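Local coordinates for enoyl-CoA hydratase subunit I (PDB 2PBP) that adds water across the double bond of enoyl-CoA thioesters in beta-oxidation, as a member of the crotonase-like hydratase/isomerase family, at the interface of chains A and B. Sequence-based numbering; all coordinates share one arbitrary frame. Chains: chain A/B, Enoyl-CoA hydratase subunit I.

Contact 1: the interface of chains A and B. Residues chain A 211-212, 214-216; chain B 144-145, 148-149, 153.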
ATOM      1  N   ALA A 211       5.276   8.555   2.623  1.00  6.32           N
ATOM      2  CA  ALA A 211       5.197   7.339   3.423  1.00  6.05           C
ATOM      3  C   ALA A 211       5.088   6.114   2.518  1.00  7.15           C
ATOM      4  O   ALA A 211       5.743   5.101   2.753  1.00  5.63           O
ATOM      5  CB  ALA A 211       3.999   7.408   4.368  1.00  6.34           C
ATOM      6  N   VAL A 212       4.261   6.210   1.480  1.00  5.43           N
ATOM      7  CA  VAL A 212       4.095   5.098   0.556  1.00  6.04           C
ATOM      8  C   VAL A 212       5.406   4.795  -0.166  1.00  8.09           C
ATOM      9  O   VAL A 212       5.725   3.634  -0.422  1.00  8.57           O
ATOM     10  CB  VAL A 212       2.983   5.391  -0.478  1.00  2.66           C
ATOM     11  CG1 VAL A 212       2.979   4.327  -1.569  1.00  5.71           C
ATOM     12  CG2 VAL A 212       1.636   5.423   0.222  1.00  3.70           C
ATOM     13  N   LYS A 214       8.338   5.060   1.027  1.00 12.74           N
ATOM     14  CA  LYS A 214       9.169   4.312   1.966  1.00 12.06           C
ATOM     15  C   LYS A 214       8.655   2.877   2.110  1.00 11.81           C
ATOM     16  O   LYS A 214       9.441   1.941   2.242  1.00 11.70           O
ATOM     17  CB  LYS A 214       9.174   4.989   3.343  1.00 13.32           C
ATOM     18  CG  LYS A 214       9.447   6.495   3.324  1.00 13.91           C
ATOM     19  CD  LYS A 214      10.746   6.836   2.609  1.00 15.79           C
ATOM     20  CE  LYS A 214      11.031   8.334   2.664  1.00 14.82           C
ATOM     21  NZ  LYS A 214      12.183   8.706   1.796  1.00 16.97           N
ATOM     22  N   ALA A 215       7.333   2.712   2.074  1.00  8.14           N
ATOM     23  CA  ALA A 215       6.714   1.394   2.211  1.00  8.69           C
ATOM     24  C   ALA A 215       7.179   0.422   1.137  1.00  9.58           C
ATOM     25  O   ALA A 215       7.228  -0.787   1.358  1.00  9.66           O
ATOM     26  CB  ALA A 215       5.195   1.522   2.169  1.00  6.55           C
ATOM     27  N   VAL A 216       7.511   0.955  -0.032  1.00  9.68           N
ATOM     28  CA  VAL A 216       7.975   0.132  -1.141  1.00 12.83           C
ATOM     29  C   VAL A 216       9.380  -0.421  -0.891  1.00 15.22           C
ATOM     30  O   VAL A 216       9.704  -1.524  -1.335  1.00 18.10           O
ATOM     31  CB  VAL A 216       7.989   0.944  -2.465  1.00 13.24           C
ATOM     32  CG1 VAL A 216       8.622   0.128  -3.580  1.00 16.34           C
ATOM     33  CG2 VAL A 216       6.567   1.337  -2.852  1.00 14.50           C
TER
ATOM     34  N   THR B 144      -0.358   3.044   5.890  1.00  5.76           N
ATOM     35  CA  THR B 144       0.290   3.356   4.618  1.00  6.25           C
ATOM     36  C   THR B 144       1.344   2.317   4.256  1.00  5.73           C
ATOM     37  O   THR B 144       1.602   2.069   3.078  1.00  6.94           O
ATOM     38  CB  THR B 144       0.970   4.744   4.635  1.00  4.95           C
ATOM     39  OG1 THR B 144       2.064   4.737   5.560  1.00  6.27           O
ATOM     40  CG2 THR B 144      -0.021   5.819   5.034  1.00  7.27           C
ATOM     41  N   GLN B 145       1.945   1.704   5.271  1.00  4.13           N
ATOM     42  CA  GLN B 145       2.987   0.712   5.043  1.00  5.25           C
ATOM     43  C   GLN B 145       2.448  -0.659   4.659  1.00  5.17           C
ATOM     44  O   GLN B 145       2.796  -1.200   3.607  1.00  5.27           O
ATOM     45  CB  GLN B 145       3.866   0.580   6.289  1.00  5.59           C
ATOM     46  CG  GLN B 145       4.498   1.890   6.748  1.00  6.19           C
ATOM     47  CD  GLN B 145       5.282   2.572   5.643  1.00  5.68           C
ATOM     48  OE1 GLN B 145       4.880   3.624   5.136  1.00  9.53           O
ATOM     49  NE2 GLN B 145       6.399   1.972   5.253  1.00  2.51           N
ATOM     50  N   THR B 148       0.478  -0.722   1.231  1.00  5.21           N
ATOM     51  CA  THR B 148       1.369  -0.624   0.081  1.00  5.17           C
ATOM     52  C   THR B 148       2.105  -1.938  -0.190  1.00  6.05           C
ATOM     53  O   THR B 148       2.266  -2.345  -1.342  1.00  6.04           O
ATOM     54  CB  THR B 148       2.400   0.506   0.278  1.00  6.51           C
ATOM     55  OG1 THR B 148       1.710   1.758   0.402  1.00  6.43           O
ATOM     56  CG2 THR B 148       3.354   0.577  -0.911  1.00  5.60           C
ATOM     57  N   LYS B 149       2.555  -2.601   0.868  1.00  7.76           N
ATOM     58  CA  LYS B 149       3.260  -3.865   0.694  1.00  8.12           C
ATOM     59  C   LYS B 149       2.328  -4.938   0.142  1.00  8.50           C
ATOM     60  O   LYS B 149       2.754  -5.809  -0.614  1.00 10.31           O
ATOM     61  CB  LYS B 149       3.867  -4.332   2.020  1.00  7.95           C
ATOM     62  CG  LYS B 149       5.013  -3.454   2.515  1.00 11.05           C
ATOM     63  CD  LYS B 149       5.741  -4.092   3.685  1.00 14.61           C
ATOM     64  CE  LYS B 149       6.878  -3.209   4.189  1.00 16.48           C
ATOM     65  NZ  LYS B 149       7.917  -2.951   3.150  1.00 13.75           N
ATOM     66  N   PRO B 153       2.109   0.419  -4.616  1.00  7.00           N
ATOM     67  CA  PRO B 153       1.902   1.865  -4.474  1.00  6.89           C
ATOM     68  C   PRO B 153       0.834   2.495  -5.370  1.00  7.29           C
ATOM     69  O   PRO B 153       0.172   3.455  -4.965  1.00  5.82           O
ATOM     70  CB  PRO B 153       3.289   2.436  -4.746  1.00  7.94           C
ATOM     71  CG  PRO B 153       3.833   1.486  -5.762  1.00  9.49           C
ATOM     72  CD  PRO B 153       3.435   0.137  -5.192  1.00  7.43           C
TER
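A:Ala215 sits against B:Thr148 and B:Gln145 where two helices of the crotonase-like fold pack, 202-217 of chain A and 143-151 of chain B. The methyl CB of A:Ala215 lies 3.5 Å from B:Thr148 CB. One turn earlier, A:Val212 brings CG1, anti to its backbone N (chi1 171°), towards B:Thr148 OG1 and on to the ring of B:Pro153, whose CB is 3.7 Å from that CG1. A:Val216 uses its other branch: CG2 comes at about a right angle onto B:Thr148 CG2, 3.8 Å away, and also reaches B:Pro153.

B:Lys149 supplies the polar tie. Its chain runs extended and turns only at the last torsion, bringing the terminal NZ to A:Ala215 O at 2.9 Å, tilted 21° from the carbonyl plane. That oxygen belongs to the last turn of its helix, so a positive charge here would probably suit the helix dipole. The side-chain oxygen OE1 of B:Gln145 lies 2.9 Å from A:Ala211 O; both can only accept, so the amide as modelled is doubtful and may be turned over.

Behind this layer, B:Thr148 OG1 donates to B:Thr144 O (2.7 Å), which probably holds the threonine's rotation, with CG2 turned to the valines and A:Ala215.

Contact 2: the interface of chains A and B. Residues chain A 97, 99, 119, 197, 200, 205, 208; chain B 133, 161-162.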
ATOM      1  N   PRO A  97       1.545  15.234  -6.187  1.00  6.11           N
ATOM      2  CA  PRO A  97       0.871  14.100  -6.824  1.00  7.65           C
ATOM      3  C   PRO A  97       0.987  14.179  -8.347  1.00  8.37           C
ATOM      4  O   PRO A  97       0.775  15.240  -8.944  1.00  6.86           O
ATOM      5  CB  PRO A  97      -0.569  14.244  -6.338  1.00  6.83           C
ATOM      6  CG  PRO A  97      -0.384  14.770  -4.949  1.00  8.95           C
ATOM      7  CD  PRO A  97       0.689  15.835  -5.147  1.00  6.59           C
ATOM      8  N   ILE A  99      -0.087  12.189 -12.061  1.00  6.85           N
ATOM      9  CA  ILE A  99      -0.933  11.217 -12.741  1.00  5.90           C
ATOM     10  C   ILE A  99      -0.565  11.141 -14.216  1.00  5.61           C
ATOM     11  O   ILE A  99      -0.359  12.164 -14.870  1.00  5.95           O
ATOM     12  CB  ILE A  99      -2.424  11.613 -12.649  1.00  5.29           C
ATOM     13  CG1 ILE A  99      -2.844  11.750 -11.184  1.00  6.90           C
ATOM     14  CG2 ILE A  99      -3.286  10.571 -13.376  1.00  6.00           C
ATOM     15  CD1 ILE A  99      -2.438  10.663 -10.213  1.00 13.93           C
ATOM     16  N   LEU A 119      -0.271   7.543 -10.118  1.00  5.32           N
ATOM     17  CA  LEU A 119      -1.476   6.864 -10.573  1.00  5.62           C
ATOM     18  C   LEU A 119      -1.454   6.901 -12.086  1.00  6.09           C
ATOM     19  O   LEU A 119      -0.907   7.834 -12.682  1.00  4.87           O
ATOM     20  CB  LEU A 119      -2.738   7.588 -10.093  1.00  3.78           C
ATOM     21  CG  LEU A 119      -2.970   7.801  -8.598  1.00  4.98           C
ATOM     22  CD1 LEU A 119      -4.225   8.633  -8.399  1.00  6.12           C
ATOM     23  CD2 LEU A 119      -3.097   6.461  -7.894  1.00  6.07           C
ATOM     24  N   LEU A 197      -8.709  15.183  -6.383  1.00  6.36           N
ATOM     25  CA  LEU A 197      -7.520  15.107  -5.537  1.00  7.31           C
ATOM     26  C   LEU A 197      -7.071  16.515  -5.137  1.00  7.55           C
ATOM     27  O   LEU A 197      -6.577  16.724  -4.031  1.00  6.69           O
ATOM     28  CB  LEU A 197      -6.384  14.378  -6.267  1.00  8.06           C
ATOM     29  CG  LEU A 197      -6.572  12.869  -6.470  1.00 10.70           C
ATOM     30  CD1 LEU A 197      -5.481  12.326  -7.379  1.00 10.31           C
ATOM     31  CD2 LEU A 197      -6.536  12.162  -5.119  1.00 10.58           C
ATOM     32  N   GLN A 200      -8.405  17.702  -1.895  1.00  5.26           N
ATOM     33  CA  GLN A 200      -7.936  17.042  -0.681  1.00  6.30           C
ATOM     34  C   GLN A 200      -6.847  17.914  -0.051  1.00  5.31           C
ATOM     35  O   GLN A 200      -6.374  18.862  -0.677  1.00  6.91           O
ATOM     36  CB  GLN A 200      -7.369  15.661  -1.027  1.00  5.84           C
ATOM     37  CG  GLN A 200      -8.413  14.665  -1.528  1.00  7.89           C
ATOM     38  CD  GLN A 200      -9.461  14.350  -0.475  1.00  7.30           C
ATOM     39  OE1 GLN A 200     -10.312  15.181  -0.161  1.00  8.78           O
ATOM     40  NE2 GLN A 200      -9.394  13.146   0.083  1.00  6.81           N
ATOM     41  N   LEU A 205      -1.786  14.720   1.171  1.00  4.54           N
ATOM     42  CA  LEU A 205      -1.450  13.930  -0.015  1.00  4.50           C
ATOM     43  C   LEU A 205       0.069  13.799  -0.172  1.00  5.11           C
ATOM     44  O   LEU A 205       0.583  12.737  -0.526  1.00  4.80           O
ATOM     45  CB  LEU A 205      -2.035  14.558  -1.286  1.00  4.50           C
ATOM     46  CG  LEU A 205      -3.556  14.690  -1.402  1.00  4.76           C
ATOM     47  CD1 LEU A 205      -3.930  14.885  -2.871  1.00  4.52           C
ATOM     48  CD2 LEU A 205      -4.241  13.451  -0.852  1.00  4.93           C
ATOM     49  N   ILE A 208       1.508  11.494   2.637  1.00  3.78           N
ATOM     50  CA  ILE A 208       1.043  10.121   2.457  1.00  6.27           C
ATOM     51  C   ILE A 208       1.902   9.500   1.359  1.00  6.18           C
ATOM     52  O   ILE A 208       2.351   8.354   1.467  1.00  3.65           O
ATOM     53  CB  ILE A 208      -0.449  10.064   2.020  1.00  6.67           C
ATOM     54  CG1 ILE A 208      -1.358  10.228   3.241  1.00 10.65           C
ATOM     55  CG2 ILE A 208      -0.727   8.746   1.295  1.00  4.96           C
ATOM     56  CD1 ILE A 208      -1.249   9.160   4.361  1.00 13.93           C
TER
ATOM     57  N   VAL B 133      -7.439  10.991   5.618  1.00  8.02           N
ATOM     58  CA  VAL B 133      -7.095  12.068   4.696  1.00  8.54           C
ATOM     59  C   VAL B 133      -8.173  13.149   4.612  1.00  7.98           C
ATOM     60  O   VAL B 133      -7.861  14.330   4.427  1.00  8.01           O
ATOM     61  CB  VAL B 133      -6.805  11.516   3.274  1.00  6.59           C
ATOM     62  CG1 VAL B 133      -8.046  10.841   2.700  1.00  8.20           C
ATOM     63  CG2 VAL B 133      -6.341  12.642   2.364  1.00  8.25           C
ATOM     64  N   TRP B 161      -5.274   8.326  -0.710  1.00  5.98           N
ATOM     65  CA  TRP B 161      -5.527   9.718  -1.083  1.00  5.31           C
ATOM     66  C   TRP B 161      -7.007  10.108  -1.107  1.00  7.69           C
ATOM     67  O   TRP B 161      -7.351  11.254  -0.817  1.00  7.05           O
ATOM     68  CB  TRP B 161      -4.926  10.018  -2.458  1.00  3.29           C
ATOM     69  CG  TRP B 161      -3.445  10.284  -2.476  1.00  6.05           C
ATOM     70  CD1 TRP B 161      -2.626  10.500  -1.400  1.00  5.46           C
ATOM     71  CD2 TRP B 161      -2.631  10.439  -3.639  1.00  6.35           C
ATOM     72  NE1 TRP B 161      -1.350  10.787  -1.827  1.00  5.71           N
ATOM     73  CE2 TRP B 161      -1.324  10.758  -3.200  1.00  6.80           C
ATOM     74  CE3 TRP B 161      -2.875  10.349  -5.017  1.00  5.81           C
ATOM     75  CZ2 TRP B 161      -0.268  10.983  -4.087  1.00  6.94           C
ATOM     76  CZ3 TRP B 161      -1.826  10.572  -5.900  1.00  5.71           C
ATOM     77  CH2 TRP B 161      -0.536  10.887  -5.430  1.00  4.10           C
ATOM     78  N   THR B 162      -7.878   9.160  -1.450  1.00  8.33           N
ATOM     79  CA  THR B 162      -9.316   9.432  -1.534  1.00  8.83           C
ATOM     80  C   THR B 162     -10.115   9.102  -0.277  1.00  9.39           C
ATOM     81  O   THR B 162     -11.171   9.693  -0.034  1.00  8.92           O
ATOM     82  CB  THR B 162      -9.963   8.663  -2.706  1.00 10.46           C
ATOM     83  OG1 THR B 162      -9.903   7.253  -2.452  1.00  9.96           O
ATOM     84  CG2 THR B 162      -9.247   8.978  -4.003  1.00  9.29           C
TER
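B:Trp161, at the end of helix 153-162, pushes its indole into a pocket of chain A lined by A:Leu205, A:Pro97, A:Leu197, A:Leu119 and A:Ile208, a subunit contact between two crotonase-like folds.

The apolar contacts surround the ring system. A:Leu205 lies on one face, crossing the indole at about a right angle; its CB stands above the ring plane toward the rim, and its methyl CD2, above the same face but just beyond the CG-CD1 edge, is 3.4 Å from B:Trp161 CD1. A:Pro97 covers the benzo end from the same side, CB to B:Trp161 CH2 being 3.5 Å. A:Ile208 runs antiparallel past the pyrrole end, with CG2 3.7 Å from B:Trp161 CD1. A:Leu119 meets the far rim, its CD1 4.0 Å from B:Trp161 CZ3, while A:Leu197 CD2 packs 3.8 Å from B:Trp161 CB, near the root of the side chain.

Hydrogen bonds tie both ends of the residue. The indole NE1 of B:Trp161 donates to A:Leu205 O at 3.0 Å, a bent bond (139° at H) whose acceptor is well out of the ring plane. The backbone one is almost straight: the amide NE2 of A:Gln200 gives its N-H to B:Trp161 O at 2.9 Å, with that oxygen in the amide plane. A bend at chi2 of A:Gln200 (-63°) brings the amide there, and B:Val133 CG1 packs beside NE2.

An alanine in place of B:Trp161 would probably leave A:Leu205 O without its indole partner and open a gap between A:Pro97, A:Leu205 and A:Leu119.

Contact 3: the interface of chains A and B. Residues chain A 231-232, 235, 240; chain B 71, 74-76, 79, 85, 137.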
ATOM      1  N   PHE A 231       2.771  11.840  10.442  1.00  3.84           N
ATOM      2  CA  PHE A 231       1.487  11.956  11.135  1.00  3.45           C
ATOM      3  C   PHE A 231       1.586  13.126  12.126  1.00  5.42           C
ATOM      4  O   PHE A 231       0.702  13.982  12.188  1.00  5.03           O
ATOM      5  CB  PHE A 231       1.186  10.661  11.900  1.00  3.78           C
ATOM      6  CG  PHE A 231      -0.142  10.666  12.619  1.00  6.93           C
ATOM      7  CD1 PHE A 231      -1.316  10.345  11.946  1.00  7.85           C
ATOM      8  CD2 PHE A 231      -0.215  10.987  13.974  1.00  6.91           C
ATOM      9  CE1 PHE A 231      -2.545  10.340  12.610  1.00  7.92           C
ATOM     10  CE2 PHE A 231      -1.438  10.985  14.647  1.00  7.40           C
ATOM     11  CZ  PHE A 231      -2.606  10.659  13.962  1.00  7.36           C
ATOM     12  N   TYR A 232       2.667  13.156  12.904  1.00  4.95           N
ATOM     13  CA  TYR A 232       2.863  14.231  13.878  1.00  5.40           C
ATOM     14  C   TYR A 232       2.873  15.589  13.192  1.00  4.95           C
ATOM     15  O   TYR A 232       2.243  16.543  13.659  1.00  4.30           O
ATOM     16  CB  TYR A 232       4.200  14.088  14.617  1.00  3.09           C
ATOM     17  CG  TYR A 232       4.378  12.854  15.473  1.00  6.65           C
ATOM     18  CD1 TYR A 232       3.310  11.999  15.757  1.00  8.00           C
ATOM     19  CD2 TYR A 232       5.623  12.558  16.027  1.00  7.16           C
ATOM     20  CE1 TYR A 232       3.484  10.876  16.578  1.00  5.79           C
ATOM     21  CE2 TYR A 232       5.808  11.444  16.846  1.00  6.95           C
ATOM     22  CZ  TYR A 232       4.736  10.608  17.115  1.00  9.63           C
ATOM     23  OH  TYR A 232       4.927   9.509  17.928  1.00  8.98           O
ATOM     24  N   PHE A 235      -0.268  17.571  12.243  1.00  6.30           N
ATOM     25  CA  PHE A 235      -0.982  18.259  13.313  1.00  6.46           C
ATOM     26  C   PHE A 235      -0.431  19.657  13.572  1.00  8.02           C
ATOM     27  O   PHE A 235      -0.838  20.339  14.512  1.00  8.79           O
ATOM     28  CB  PHE A 235      -0.987  17.420  14.596  1.00  7.81           C
ATOM     29  CG  PHE A 235      -2.005  16.316  14.568  1.00  6.86           C
ATOM     30  CD1 PHE A 235      -1.766  15.151  13.845  1.00  7.07           C
ATOM     31  CD2 PHE A 235      -3.242  16.479  15.184  1.00  6.69           C
ATOM     32  CE1 PHE A 235      -2.746  14.165  13.729  1.00  7.27           C
ATOM     33  CE2 PHE A 235      -4.233  15.500  15.074  1.00  9.18           C
ATOM     34  CZ  PHE A 235      -3.982  14.342  14.343  1.00  8.01           C
ATOM     35  N   GLN A 240      -5.358  20.591   9.213  1.00  6.06           N
ATOM     36  CA  GLN A 240      -5.783  19.534  10.123  1.00  6.43           C
ATOM     37  C   GLN A 240      -6.910  20.075  11.002  1.00  6.24           C
ATOM     38  O   GLN A 240      -7.903  19.392  11.252  1.00  7.28           O
ATOM     39  CB  GLN A 240      -4.604  19.061  10.975  1.00  6.72           C
ATOM     40  CG  GLN A 240      -4.987  18.212  12.176  1.00  7.80           C
ATOM     41  CD  GLN A 240      -5.100  19.040  13.439  1.00  9.81           C
ATOM     42  OE1 GLN A 240      -4.179  19.774  13.787  1.00 10.48           O
ATOM     43  NE2 GLN A 240      -6.225  18.918  14.137  1.00  9.90           N
TER
ATOM     44  N   MET B  71      -8.465  13.355  18.930  1.00  9.39           N
ATOM     45  CA  MET B  71      -7.448  13.802  17.983  1.00  9.46           C
ATOM     46  C   MET B  71      -7.283  15.317  17.965  1.00  9.55           C
ATOM     47  O   MET B  71      -6.177  15.820  17.775  1.00 10.62           O
ATOM     48  CB  MET B  71      -7.777  13.326  16.566  1.00 11.38           C
ATOM     49  CG  MET B  71      -7.767  11.819  16.381  1.00 12.99           C
ATOM     50  SD  MET B  71      -7.744  11.367  14.629  1.00 17.78           S
ATOM     51  CE  MET B  71      -9.461  11.567  14.184  1.00 19.07           C
ATOM     52  N   ASP B  74      -4.596  16.990  20.118  1.00 12.42           N
ATOM     53  CA  ASP B  74      -3.188  16.845  19.779  1.00 10.90           C
ATOM     54  C   ASP B  74      -2.515  17.936  18.952  1.00 10.89           C
ATOM     55  O   ASP B  74      -3.163  18.724  18.263  1.00  9.90           O
ATOM     56  CB  ASP B  74      -2.971  15.496  19.087  1.00 11.34           C
ATOM     57  CG  ASP B  74      -3.432  14.325  19.937  1.00 12.71           C
ATOM     58  OD1 ASP B  74      -3.251  14.379  21.173  1.00 13.55           O
ATOM     59  OD2 ASP B  74      -3.962  13.342  19.369  1.00 11.10           O
ATOM     60  N   ASP B  75      -1.187  17.957  19.056  1.00 11.10           N
ATOM     61  CA  ASP B  75      -0.310  18.866  18.329  1.00 10.73           C
ATOM     62  C   ASP B  75       0.996  18.074  18.184  1.00  9.87           C
ATOM     63  O   ASP B  75       1.171  17.044  18.834  1.00  8.55           O
ATOM     64  CB  ASP B  75      -0.109  20.188  19.095  1.00 12.43           C
ATOM     65  CG  ASP B  75       0.463  19.990  20.487  1.00 14.12           C
ATOM     66  OD1 ASP B  75       1.660  19.662  20.597  1.00 10.15           O
ATOM     67  OD2 ASP B  75      -0.288  20.169  21.471  1.00 15.33           O
ATOM     68  N   PRO B  76       1.923  18.531  17.327  1.00  8.25           N
ATOM     69  CA  PRO B  76       3.190  17.820  17.122  1.00  8.90           C
ATOM     70  C   PRO B  76       3.973  17.391  18.368  1.00  8.41           C
ATOM     71  O   PRO B  76       4.398  16.243  18.470  1.00  5.58           O
ATOM     72  CB  PRO B  76       3.989  18.786  16.248  1.00  7.92           C
ATOM     73  CG  PRO B  76       2.913  19.467  15.451  1.00  5.95           C
ATOM     74  CD  PRO B  76       1.865  19.747  16.502  1.00  7.19           C
ATOM     75  N   LEU B  79       2.042  14.866  20.666  1.00  6.43           N
ATOM     76  CA  LEU B  79       2.088  13.542  20.049  1.00  6.40           C
ATOM     77  C   LEU B  79       3.466  12.902  20.202  1.00  6.73           C
ATOM     78  O   LEU B  79       3.576  11.702  20.457  1.00  5.51           O
ATOM     79  CB  LEU B  79       1.713  13.631  18.568  1.00  6.84           C
ATOM     80  CG  LEU B  79       0.228  13.908  18.309  1.00  7.09           C
ATOM     81  CD1 LEU B  79       0.006  14.283  16.848  1.00  8.71           C
ATOM     82  CD2 LEU B  79      -0.587  12.672  18.694  1.00  7.15           C
ATOM     83  N   PHE B  85       2.069   5.260  19.099  1.00  6.21           N
ATOM     84  CA  PHE B  85       2.228   4.168  18.155  1.00  6.60           C
ATOM     85  C   PHE B  85       3.170   3.067  18.618  1.00  7.74           C
ATOM     86  O   PHE B  85       3.327   2.053  17.943  1.00  5.43           O
ATOM     87  CB  PHE B  85       2.618   4.731  16.790  1.00  6.20           C
ATOM     88  CG  PHE B  85       1.584   5.664  16.234  1.00  5.74           C
ATOM     89  CD1 PHE B  85       0.303   5.199  15.935  1.00  5.99           C
ATOM     90  CD2 PHE B  85       1.858   7.019  16.089  1.00  7.01           C
ATOM     91  CE1 PHE B  85      -0.693   6.076  15.503  1.00  9.96           C
ATOM     92  CE2 PHE B  85       0.872   7.905  15.659  1.00  7.39           C
ATOM     93  CZ  PHE B  85      -0.408   7.433  15.366  1.00  8.01           C
ATOM     94  N   VAL B 137      -5.488  14.721   7.900  1.00  5.91           N
ATOM     95  CA  VAL B 137      -4.361  13.959   8.432  1.00  7.53           C
ATOM     96  C   VAL B 137      -4.073  12.696   7.609  1.00  8.52           C
ATOM     97  O   VAL B 137      -4.324  12.677   6.403  1.00  7.93           O
ATOM     98  CB  VAL B 137      -4.583  13.601   9.929  1.00  8.45           C
ATOM     99  CG1 VAL B 137      -4.575  14.877  10.767  1.00  8.91           C
ATOM    100  CG2 VAL B 137      -5.899  12.866  10.113  1.00 10.60           C
TER
HETATM  101  O   HOH W   1       4.310   6.938  18.377  1.00  5.57           O
HETATM  102  O   HOH W   2      -3.592  20.733  16.218  1.00 14.37           O
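A:Phe235 meets B:Leu79 and B:Val137, and A:Phe231 meets B:Phe85, in a contact made by the C-terminal helical region of a crotonase-like subunit. A:Phe235 has neighbours on both faces. Over one, B:Leu79 sets its methyl CD1 4.0 Å from the ring centroid; on the other lie A:Gln240 CG, from its own chain, and B:Val137 CG1, which comes to 3.6 Å from A:Phe235 CE1. The ring reaches on to the backbone of helix 68-72, where CE2 touches B:Met71 O.

A:Phe231 projects with CG anti to its backbone N (chi1 -178°) and receives the edge of B:Phe85 on one face. The two rings stand almost perpendicular, planes 88° apart and centroids separated by 5.2 Å. Against the opposite face comes A:Phe235 CE1, so the ring of A:Phe231 is held between a neighbour from each chain.

A:Tyr232 has CG anti to its carbonyl carbon (chi1 -63°), which carries its ring over B:Leu79, with CD1 3.6 Å from that residue's CB. Its phenol OH reaches water 1 at 2.7 Å. The same water meets B:Phe85 N, linking the subunits without a direct polar bond.

Water 2 does similar work at the far end: B:Asp74 O is 2.9 Å from water 2, which also meets the side-chain carbonyl OE1 of A:Gln240, with A:Phe235 O a longer partner. B:Pro76 packs its ring against the backbone carbonyls of A:Tyr232 and A:Phe235.

Contact 1 and contact 2 lie about 14 Å apart between the centres of their C-alpha atoms and share two elements: helix 202-217 of chain A and helix 153-162 of chain B, whose opposite ends serve one contact each. Contact 3 is about 20 Å from contact 1 and 19 Å from contact 2, and uses the following helices 220-234 and 238-248 of chain A. Successive C-terminal helices of chain A thus grip different parts of chain B. Since the interface is not an exact two-fold, the pair may be part of a larger ring-like oligomer, such as the trimers typical of the family.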